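PDB 2AH5: COG0546: Predicted phosphatases from Streptococcus pneumoniae, which is of undetermined function but is probably a haloacid dehalogenase-like phosphatase that hydrolyses phosphate esters. Local coordinates for residues A[4-10]-A[156-162]; A[75-80]-A[111-116]; A[176-182]-A[205-209]. One frame throughout, in Å; residues are numbered along the deposited sequence.

The three contacts illustrate how a HAD-type Rossmannoid core and its probable cap are assembled. Contacts 1 and 3 share the parallel sheet: strand 157-161 pairs with strand 6-9 in contact 1 and with strand 176-180 of contact 3, whose helix 204-208 covers one face. Their centres lie 9 Å apart, and they touch through probable hydrogen bonds such as Gly161 O to Ile180 N (2.9 Å) and through packing of Ile158 on Tyr208. Contact 2, between helices 64-79 and 110-119, lies across the chain's centre, 23 Å from contact 1 and 26 Å from contact 3, centre to centre. Asp10 and Asp162 of contact 1 mark the probable active site; contact 2 does not touch contact 1 (nearest atoms about 8 Å apart), though Met116 packs on Leu11, next after Asp10.

Contact 1 of 3, residues A[4-10]-A[156-162]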
loop_
_atom_site.group_PDB
_atom_site.type_symbol
_atom_site.label_atom_id
_atom_site.label_comp_id
_atom_site.label_asym_id
_atom_site.label_seq_id
_atom_site.Cartn_x
_atom_site.Cartn_y
_atom_site.Cartn_z
ATOM N N ILE A 4 -10.670 -12.238 -14.539
ATOM C CA ILE A 4 -10.354 -10.909 -13.984
ATOM C C ILE A 4 -10.844 -9.839 -14.958
ATOM O O ILE A 4 -10.558 -9.896 -16.166
ATOM C CB ILE A 4 -8.835 -10.724 -13.704
ATOM C CG1 ILE A 4 -8.364 -11.672 -12.593
ATOM C CG2 ILE A 4 -8.507 -9.263 -13.334
ATOM C CD1 ILE A 4 -6.891 -11.939 -12.623
ATOM N N THR A 5 -11.608 -8.886 -14.431
ATOM C CA THR A 5 -12.030 -7.704 -15.194
ATOM C C THR A 5 -11.570 -6.369 -14.578
ATOM O O THR A 5 -11.757 -5.307 -15.183
ATOM C CB THR A 5 -13.563 -7.623 -15.383
ATOM O OG1 THR A 5 -14.195 -7.405 -14.116
ATOM C CG2 THR A 5 -14.129 -8.896 -16.026
ATOM N N ALA A 6 -10.970 -6.427 -13.392
ATOM C CA ALA A 6 -10.600 -5.229 -12.640
ATOM C C ALA A 6 -9.325 -5.512 -11.849
ATOM O O ALA A 6 -9.132 -6.620 -11.333
ATOM C CB ALA A 6 -11.712 -4.835 -11.709
ATOM N N ILE A 7 -8.457 -4.517 -11.786
ATOM C CA ILE A 7 -7.170 -4.672 -11.121
ATOM C C ILE A 7 -7.029 -3.658 -9.976
ATOM O O ILE A 7 -7.217 -2.446 -10.187
ATOM C CB ILE A 7 -5.988 -4.529 -12.109
ATOM C CG1 ILE A 7 -6.123 -5.515 -13.291
ATOM C CG2 ILE A 7 -4.673 -4.719 -11.359
ATOM C CD1 ILE A 7 -4.938 -5.464 -14.292
ATOM N N PHE A 8 -6.752 -4.166 -8.763
ATOM C CA PHE A 8 -6.572 -3.336 -7.559
ATOM C C PHE A 8 -5.072 -3.226 -7.240
ATOM O O PHE A 8 -4.357 -4.224 -7.297
ATOM C CB PHE A 8 -7.260 -3.968 -6.330
ATOM C CG PHE A 8 -8.762 -4.110 -6.442
ATOM C CD1 PHE A 8 -9.483 -3.493 -7.470
ATOM C CD2 PHE A 8 -9.460 -4.822 -5.455
ATOM C CE1 PHE A 8 -10.883 -3.611 -7.540
ATOM C CE2 PHE A 8 -10.865 -4.931 -5.508
ATOM C CZ PHE A 8 -11.571 -4.342 -6.546
ATOM N N PHE A 9 -4.632 -2.046 -6.814
ATOM C CA PHE A 9 -3.238 -1.832 -6.469
ATOM C C PHE A 9 -3.115 -1.326 -5.035
ATOM O O PHE A 9 -3.892 -0.449 -4.636
ATOM C CB PHE A 9 -2.664 -0.756 -7.360
ATOM C CG PHE A 9 -2.422 -1.198 -8.757
ATOM C CD1 PHE A 9 -3.438 -1.128 -9.686
ATOM C CD2 PHE A 9 -1.175 -1.658 -9.134
ATOM C CE1 PHE A 9 -3.209 -1.520 -11.001
ATOM C CE2 PHE A 9 -0.929 -2.038 -10.470
ATOM C CZ PHE A 9 -1.958 -1.971 -11.376
ATOM N N ASP A 10 -2.169 -1.864 -4.263
ATOM C CA ASP A 10 -1.700 -1.168 -3.043
ATOM C C ASP A 10 -0.936 0.088 -3.542
ATOM O O ASP A 10 -0.546 0.150 -4.702
ATOM C CB ASP A 10 -0.768 -2.070 -2.190
ATOM C CG ASP A 10 -0.690 -1.624 -0.707
ATOM O OD1 ASP A 10 -1.212 -0.543 -0.340
ATOM O OD2 ASP A 10 -0.097 -2.369 0.113
ATOM N N GLN A 156 -13.657 -11.589 -10.065
ATOM C CA GLN A 156 -13.313 -10.684 -11.145
ATOM C C GLN A 156 -12.180 -9.707 -10.802
ATOM O O GLN A 156 -11.818 -8.889 -11.657
ATOM C CB GLN A 156 -14.510 -9.827 -11.555
ATOM C CG GLN A 156 -15.703 -10.532 -12.144
ATOM C CD GLN A 156 -16.809 -9.505 -12.366
ATOM O OE1 GLN A 156 -17.681 -9.344 -11.521
ATOM N NE2 GLN A 156 -16.710 -8.739 -13.452
ATOM N N ALA A 157 -11.658 -9.752 -9.567
ATOM C CA ALA A 157 -10.603 -8.814 -9.181
ATOM C C ALA A 157 -9.291 -9.519 -8.773
ATOM O O ALA A 157 -9.280 -10.713 -8.440
ATOM C CB ALA A 157 -11.089 -7.886 -8.061
ATOM N N ILE A 158 -8.203 -8.756 -8.800
ATOM C CA ILE A 158 -6.906 -9.208 -8.301
ATOM C C ILE A 158 -6.287 -7.993 -7.631
ATOM O O ILE A 158 -6.498 -6.864 -8.078
ATOM C CB ILE A 158 -6.005 -9.789 -9.452
ATOM C CG1 ILE A 158 -4.656 -10.332 -8.926
ATOM C CG2 ILE A 158 -5.780 -8.792 -10.588
ATOM C CD1 ILE A 158 -4.010 -11.327 -9.930
ATOM N N ILE A 159 -5.569 -8.205 -6.533
ATOM C CA ILE A 159 -4.792 -7.110 -5.919
ATOM C C ILE A 159 -3.300 -7.340 -6.180
ATOM O O ILE A 159 -2.782 -8.481 -6.059
ATOM C CB ILE A 159 -5.105 -6.934 -4.413
ATOM C CG1 ILE A 159 -4.404 -5.690 -3.850
ATOM C CG2 ILE A 159 -4.758 -8.238 -3.618
ATOM C CD1 ILE A 159 -4.912 -5.288 -2.459
ATOM N N ILE A 160 -2.633 -6.263 -6.592
ATOM C CA ILE A 160 -1.202 -6.239 -6.790
ATOM C C ILE A 160 -0.654 -5.546 -5.554
ATOM O O ILE A 160 -0.963 -4.370 -5.313
ATOM C CB ILE A 160 -0.864 -5.442 -8.094
ATOM C CG1 ILE A 160 -1.550 -6.141 -9.296
ATOM C CG2 ILE A 160 0.680 -5.211 -8.234
ATOM C CD1 ILE A 160 -1.197 -5.630 -10.712
ATOM N N GLY A 161 0.118 -6.279 -4.752
ATOM C CA GLY A 161 0.565 -5.750 -3.466
ATOM C C GLY A 161 1.874 -6.318 -2.954
ATOM O O GLY A 161 2.318 -7.377 -3.424
ATOM N N ASP A 162 2.479 -5.604 -1.996
ATOM C CA ASP A 162 3.802 -5.926 -1.483
ATOM C C ASP A 162 3.856 -6.462 -0.049
ATOM O O ASP A 162 4.943 -6.767 0.417
ATOM C CB ASP A 162 4.759 -4.721 -1.604
ATOM C CG ASP A 162 4.371 -3.564 -0.685
ATOM O OD1 ASP A 162 3.189 -3.168 -0.690
ATOM O OD2 ASP A 162 5.250 -3.079 0.067
#
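Phe8 lays one ring face over the methyl of Ala157, a CH-pi contact with Ala157 CB 4.1 Å from the Phe8 ring centroid, and helix 139-149 covers this side of the sheet. On the opposite face Ile7 and Phe9 meet Ile160: Ile7 CG2 and Phe9 CE2 lie 3.7 and 3.6 Å from Ile160 CD1. Between these layers, strands 6-9 and 157-161 run parallel; their segment axes approach to 4.6 Å, with 27° between their directions. Ile158 O accepts from Phe8 N at 2.8 Å, Phe8 O from Ile160 N at 2.8 Å, and Ile160 O from Asp10 N at 3.0 Å. At the start, Gln156 O receives Thr5 N (2.8 Å) and Ala6 N (3.1 Å). The strand ends bring Asp10 OD2 within 3.5 Å of Asp162 OD1, while Asp162 hydrogen-bonds Phe184 N and Thr14 OG1. Asp10 opens a DxDx(T/V) pattern, so it is probably the HAD nucleophile. The close like charges are consistent with a cation site, as for magnesium in related HAD phosphatases.

Contact 2 of 3, residues A[75-80]-A[111-116]; sequences YKAKGI and STAQDM
The strongest polar link is a hydrogen bond from Lys76 NZ to Thr112 OG1, 3.0 Å. Lys76 leaves its helix sideways and bends through chi1 and chi2 both m, chi3 near -109° and chi4 t, which brings the ammonium across to Thr112, itself m. Asp115 OD2 stays 4.6 Å from Lys76 NZ, beyond a salt bridge. The Tyr75 hydroxyl is hydrogen-bonded to Lys108.

Residues 75-79, in the C-terminal part of helix 64-79, make a pi-type turn, with Ile80 N bonded to Tyr75 O at 2.8 Å and Lys78 at phi/psi -137/-50°. Segment 111-116 is regular helix, with Asp115 N to Ser111 O at 2.9 Å and Met116 N to Thr112 O at 2.8 Å. The segment axes run nearly parallel, 23° apart (signed crossing -23°), at 12.0 Å, so the backbones stay apart and side chains make the contact. Lys76 faces Thr112 with CA atoms 8.0 Å apart, and Ile80 faces Met116 at 6.8 Å.

Ile80, with both chi angles t, has the largest covered area of its segment: its CD1 lies 3.6 Å from Thr112 CG2 and 4.1 Å from Asp115 CB, while its CG1 lies 3.7 Å from Met116 CE. Met116 is selenomethionine, with chi1 and chi2 t and chi3 m; its CE meets the Tyr75 ring edge, 3.4 Å from Tyr75 OH.

Helix 64-79 probably belongs to a helical cap, as in many HAD phosphatases, and helix 110-119 to the core. A single lysine-to-hydroxyl bond beside an apolar Ile80-Met116-Thr112 patch implies a joint made mainly by van der Waals packing.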
loop_
_atom_site.group_PDB
_atom_site.type_symbol
_atom_site.label_atom_id
_atom_site.label_comp_id
_atom_site.label_asym_id
_atom_site.label_seq_id
_atom_site.Cartn_x
_atom_site.Cartn_y
_atom_site.Cartn_z
ATOM N N TYR A 75 4.270 13.890 8.489
ATOM C CA TYR A 75 3.923 13.213 7.231
ATOM C C TYR A 75 3.047 14.056 6.297
ATOM O O TYR A 75 3.313 14.151 5.086
ATOM C CB TYR A 75 3.304 11.832 7.479
ATOM C CG TYR A 75 3.383 11.015 6.217
ATOM C CD1 TYR A 75 4.576 10.403 5.850
ATOM C CD2 TYR A 75 2.292 10.916 5.362
ATOM C CE1 TYR A 75 4.696 9.694 4.654
ATOM C CE2 TYR A 75 2.396 10.210 4.144
ATOM C CZ TYR A 75 3.608 9.596 3.818
ATOM O OH TYR A 75 3.725 8.885 2.647
ATOM N N LYS A 76 2.006 14.666 6.858
ATOM C CA LYS A 76 1.075 15.491 6.067
ATOM C C LYS A 76 1.745 16.699 5.414
ATOM O O LYS A 76 1.484 17.015 4.240
ATOM C CB LYS A 76 -0.125 15.927 6.933
ATOM C CG LYS A 76 -1.076 14.777 7.288
ATOM C CD LYS A 76 -1.813 14.230 6.032
ATOM C CE LYS A 76 -3.293 14.602 6.011
ATOM N NZ LYS A 76 -3.954 14.129 4.754
ATOM N N ALA A 77 2.629 17.353 6.153
ATOM C CA ALA A 77 3.290 18.574 5.695
ATOM C C ALA A 77 4.554 18.333 4.879
ATOM O O ALA A 77 4.914 19.164 4.043
ATOM C CB ALA A 77 3.610 19.491 6.893
ATOM N N LYS A 78 5.225 17.200 5.117
ATOM C CA LYS A 78 6.568 16.979 4.576
ATOM C C LYS A 78 6.768 15.572 4.006
ATOM O O LYS A 78 7.252 15.422 2.884
ATOM C CB LYS A 78 7.650 17.252 5.636
ATOM C CG LYS A 78 8.010 18.731 5.827
ATOM C CD LYS A 78 9.182 18.981 6.840
ATOM C CE LYS A 78 10.495 18.285 6.444
ATOM N NZ LYS A 78 11.098 18.833 5.189
ATOM N N GLY A 79 6.413 14.556 4.792
ATOM C CA GLY A 79 6.745 13.150 4.453
ATOM C C GLY A 79 6.100 12.690 3.161
ATOM O O GLY A 79 6.684 11.918 2.395
ATOM N N ILE A 80 4.879 13.158 2.942
ATOM C CA ILE A 80 4.068 12.757 1.798
ATOM C C ILE A 80 4.757 13.103 0.463
ATOM O O ILE A 80 4.558 12.394 -0.532
ATOM C CB ILE A 80 2.646 13.393 1.879
ATOM C CG1 ILE A 80 1.689 12.688 0.896
ATOM C CG2 ILE A 80 2.736 14.932 1.730
ATOM C CD1 ILE A 80 0.210 13.053 1.053
ATOM N N SER A 111 -8.084 10.455 1.537
ATOM C CA SER A 111 -7.658 11.775 1.072
ATOM C C SER A 111 -6.144 11.874 0.873
ATOM O O SER A 111 -5.696 12.474 -0.114
ATOM C CB SER A 111 -8.152 12.871 2.017
ATOM O OG SER A 111 -7.618 12.670 3.304
ATOM N N THR A 112 -5.381 11.255 1.776
ATOM C CA THR A 112 -3.919 11.163 1.641
ATOM C C THR A 112 -3.525 10.386 0.361
ATOM O O THR A 112 -2.653 10.826 -0.402
ATOM C CB THR A 112 -3.246 10.530 2.903
ATOM O OG1 THR A 112 -3.672 11.219 4.095
ATOM C CG2 THR A 112 -1.742 10.643 2.831
ATOM N N ALA A 113 -4.191 9.257 0.112
ATOM C CA ALA A 113 -3.946 8.455 -1.091
ATOM C C ALA A 113 -4.266 9.235 -2.366
ATOM O O ALA A 113 -3.497 9.210 -3.353
ATOM C CB ALA A 113 -4.750 7.145 -1.031
ATOM N N GLN A 114 -5.390 9.950 -2.344
ATOM C CA GLN A 114 -5.749 10.783 -3.465
ATOM C C GLN A 114 -4.719 11.869 -3.699
ATOM O O GLN A 114 -4.305 12.045 -4.834
ATOM C CB GLN A 114 -7.169 11.343 -3.325
ATOM C CG GLN A 114 -8.181 10.204 -3.353
ATOM C CD GLN A 114 -9.373 10.421 -4.252
ATOM O OE1 GLN A 114 -10.392 9.728 -4.118
ATOM N NE2 GLN A 114 -9.257 11.356 -5.184
ATOM N N ASP A 115 -4.270 12.532 -2.635
ATOM C CA ASP A 115 -3.248 13.568 -2.720
ATOM C C ASP A 115 -1.949 13.029 -3.299
ATOM O O ASP A 115 -1.366 13.639 -4.220
ATOM C CB ASP A 115 -2.968 14.192 -1.348
ATOM C CG ASP A 115 -4.086 15.110 -0.867
ATOM O OD1 ASP A 115 -4.958 15.524 -1.679
ATOM O OD2 ASP A 115 -4.077 15.411 0.352
HETATM N N MSE A 116 -1.482 11.905 -2.756
HETATM C CA MSE A 116 -0.249 11.272 -3.244
HETATM C C MSE A 116 -0.354 10.880 -4.730
HETATM O O MSE A 116 0.527 11.217 -5.540
HETATM C CB MSE A 116 0.107 10.054 -2.385
HETATM C CG MSE A 116 1.297 9.225 -2.906
HETATM SE SE MSE A 116 1.839 7.864 -1.575
HETATM C CE MSE A 116 1.611 9.068 0.030
#

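Contact 3 of 3, residues A[176-182]-A[205-209]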
loop_
_atom_site.group_PDB
_atom_site.type_symbol
_atom_site.label_atom_id
_atom_site.label_comp_id
_atom_site.label_asym_id
_atom_site.label_seq_id
_atom_site.Cartn_x
_atom_site.Cartn_y
_atom_site.Cartn_z
ATOM N N GLN A 176 -8.112 -12.574 -6.258
ATOM C CA GLN A 176 -6.791 -13.142 -6.487
ATOM C C GLN A 176 -5.716 -12.192 -5.912
ATOM O O GLN A 176 -5.993 -11.026 -5.624
ATOM C CB GLN A 176 -6.561 -13.370 -7.964
ATOM C CG GLN A 176 -7.292 -14.604 -8.549
ATOM C CD GLN A 176 -6.914 -14.829 -9.980
ATOM O OE1 GLN A 176 -5.732 -14.765 -10.332
ATOM N NE2 GLN A 176 -7.909 -15.064 -10.832
ATOM N N LYS A 177 -4.504 -12.716 -5.737
ATOM C CA LYS A 177 -3.392 -11.961 -5.129
ATOM C C LYS A 177 -2.149 -12.137 -5.975
ATOM O O LYS A 177 -1.760 -13.270 -6.317
ATOM C CB LYS A 177 -3.141 -12.364 -3.657
ATOM C CG LYS A 177 -3.609 -13.783 -3.284
ATOM C CD LYS A 177 -3.139 -14.203 -1.889
ATOM C CE LYS A 177 -3.984 -15.323 -1.298
ATOM N NZ LYS A 177 -3.817 -16.641 -2.016
ATOM N N LEU A 178 -1.559 -10.997 -6.331
ATOM C CA LEU A 178 -0.327 -10.951 -7.091
ATOM C C LEU A 178 0.739 -10.269 -6.229
ATOM O O LEU A 178 0.647 -9.050 -5.947
ATOM C CB LEU A 178 -0.538 -10.180 -8.393
ATOM C CG LEU A 178 0.552 -10.327 -9.479
ATOM C CD1 LEU A 178 -0.029 -9.966 -10.830
ATOM C CD2 LEU A 178 1.821 -9.536 -9.195
ATOM N N ALA A 179 1.724 -11.052 -5.788
ATOM C CA ALA A 179 2.765 -10.539 -4.889
ATOM C C ALA A 179 3.855 -9.823 -5.677
ATOM O O ALA A 179 4.306 -10.321 -6.703
ATOM C CB ALA A 179 3.405 -11.685 -4.053
ATOM N N ILE A 180 4.304 -8.681 -5.167
ATOM C CA ILE A 180 5.439 -7.986 -5.781
ATOM C C ILE A 180 6.552 -7.829 -4.761
ATOM O O ILE A 180 6.287 -7.659 -3.562
ATOM C CB ILE A 180 5.037 -6.639 -6.445
ATOM C CG1 ILE A 180 4.705 -5.540 -5.399
ATOM C CG2 ILE A 180 3.934 -6.906 -7.523
ATOM C CD1 ILE A 180 5.946 -4.713 -4.938
ATOM N N THR A 181 7.798 -7.917 -5.226
ATOM C CA THR A 181 8.927 -8.011 -4.301
ATOM C C THR A 181 9.918 -6.852 -4.423
ATOM O O THR A 181 10.982 -6.890 -3.790
ATOM C CB THR A 181 9.688 -9.351 -4.482
ATOM O OG1 THR A 181 10.243 -9.387 -5.797
ATOM C CG2 THR A 181 8.752 -10.552 -4.321
ATOM N N TRP A 182 9.588 -5.854 -5.253
ATOM C CA TRP A 182 10.420 -4.641 -5.404
ATOM C C TRP A 182 10.129 -3.628 -4.292
ATOM O O TRP A 182 10.742 -2.545 -4.242
ATOM C CB TRP A 182 10.231 -3.990 -6.789
ATOM C CG TRP A 182 8.868 -3.400 -7.038
ATOM C CD1 TRP A 182 8.351 -2.248 -6.495
ATOM C CD2 TRP A 182 7.862 -3.913 -7.920
ATOM N NE1 TRP A 182 7.081 -2.022 -6.984
ATOM C CE2 TRP A 182 6.750 -3.035 -7.848
ATOM C CE3 TRP A 182 7.783 -5.038 -8.751
ATOM C CZ2 TRP A 182 5.569 -3.251 -8.566
ATOM C CZ3 TRP A 182 6.602 -5.253 -9.471
ATOM C CH2 TRP A 182 5.515 -4.363 -9.380
ATOM N N VAL A 205 4.695 -8.149 -14.311
ATOM C CA VAL A 205 3.271 -8.207 -13.937
ATOM C C VAL A 205 2.402 -8.457 -15.171
ATOM O O VAL A 205 1.370 -9.122 -15.121
ATOM C CB VAL A 205 2.822 -6.901 -13.243
ATOM C CG1 VAL A 205 1.309 -6.885 -13.063
ATOM C CG2 VAL A 205 3.488 -6.751 -11.860
ATOM N N LEU A 206 2.845 -7.910 -16.294
ATOM C CA LEU A 206 2.034 -7.839 -17.504
ATOM C C LEU A 206 1.770 -9.210 -18.082
ATOM O O LEU A 206 0.704 -9.452 -18.622
ATOM C CB LEU A 206 2.748 -6.977 -18.534
ATOM C CG LEU A 206 2.751 -5.506 -18.188
ATOM C CD1 LEU A 206 3.697 -4.794 -19.155
ATOM C CD2 LEU A 206 1.322 -4.926 -18.282
ATOM N N ALA A 207 2.750 -10.102 -17.940
ATOM C CA ALA A 207 2.682 -11.468 -18.471
ATOM C C ALA A 207 1.517 -12.271 -17.902
ATOM O O ALA A 207 0.963 -13.140 -18.581
ATOM C CB ALA A 207 4.015 -12.201 -18.214
ATOM N N TYR A 208 1.127 -11.983 -16.652
ATOM C CA TYR A 208 0.005 -12.684 -16.060
ATOM C C TYR A 208 -1.257 -12.469 -16.858
ATOM O O TYR A 208 -2.054 -13.390 -17.006
ATOM C CB TYR A 208 -0.235 -12.293 -14.593
ATOM C CG TYR A 208 -1.253 -13.176 -13.897
ATOM C CD1 TYR A 208 -1.050 -14.558 -13.794
ATOM C CD2 TYR A 208 -2.426 -12.639 -13.356
ATOM C CE1 TYR A 208 -1.971 -15.374 -13.149
ATOM C CE2 TYR A 208 -3.369 -13.452 -12.713
ATOM C CZ TYR A 208 -3.132 -14.818 -12.615
ATOM O OH TYR A 208 -4.028 -15.655 -11.978
ATOM N N PHE A 209 -1.415 -11.253 -17.379
ATOM C CA PHE A 209 -2.592 -10.875 -18.129
ATOM C C PHE A 209 -2.454 -11.155 -19.642
ATOM O O PHE A 209 -3.250 -10.668 -20.439
ATOM C CB PHE A 209 -2.936 -9.410 -17.811
ATOM C CG PHE A 209 -3.037 -9.137 -16.333
ATOM C CD1 PHE A 209 -4.251 -9.299 -15.661
ATOM C CD2 PHE A 209 -1.904 -8.764 -15.596
ATOM C CE1 PHE A 209 -4.352 -9.064 -14.282
ATOM C CE2 PHE A 209 -1.996 -8.530 -14.203
ATOM C CZ PHE A 209 -3.229 -8.697 -13.548
#
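Val205, early in the weakly bonded helix 204-208, directs its CA-CB bond at strand 176-180. With chi1 t it packs on Leu178 (Val205 CG1 to Leu178 CD1 4.0 Å, Val205 CG2 to Leu178 CD2 4.2 Å), and Val205 CG2 also reaches Ile180 CG2 at 4.4 Å and, just past the strand, the edge of the Trp182 ring, 4.0 Å from Trp182 CH2. Trp182 NE1 is hydrogen-bonded to Thr14 O.

Leu206 turns away from the strand to pack on helix 89-97, and Ala207 also stays out of reach. The turn then brings Tyr208 back to the strand, its N bonded to Val205 O at 3.3 Å. With chi1 t, the Tyr208 ring stretches along the sheet toward the beginning of the strand, passing Leu178, whose CD1 is 4.4 Å from Tyr208 CD2. At its tip comes the sole hydrogen bond between the segments, a very short one: Tyr208 OH donates to Gln176 OE1 at 2.5 Å.

Phe209 follows where the helix has ended. Its CA-CB bond points sideways, yet the ring swings back until Phe209 CE2 is 4.2 Å from Leu178 CD1. Leu178 CD1 is thus shared by Val205, Tyr208 and Phe209, and the Phe209 ring also meets Tyr100 edge-to-face.

The general principle is a parallel sheet covered on one face by a short terminal helix, here reached through the outermost strand 197-199. This layering of helix on sheet is typical of the three-layer alpha/beta, Rossmann-like core of HAD hydrolases.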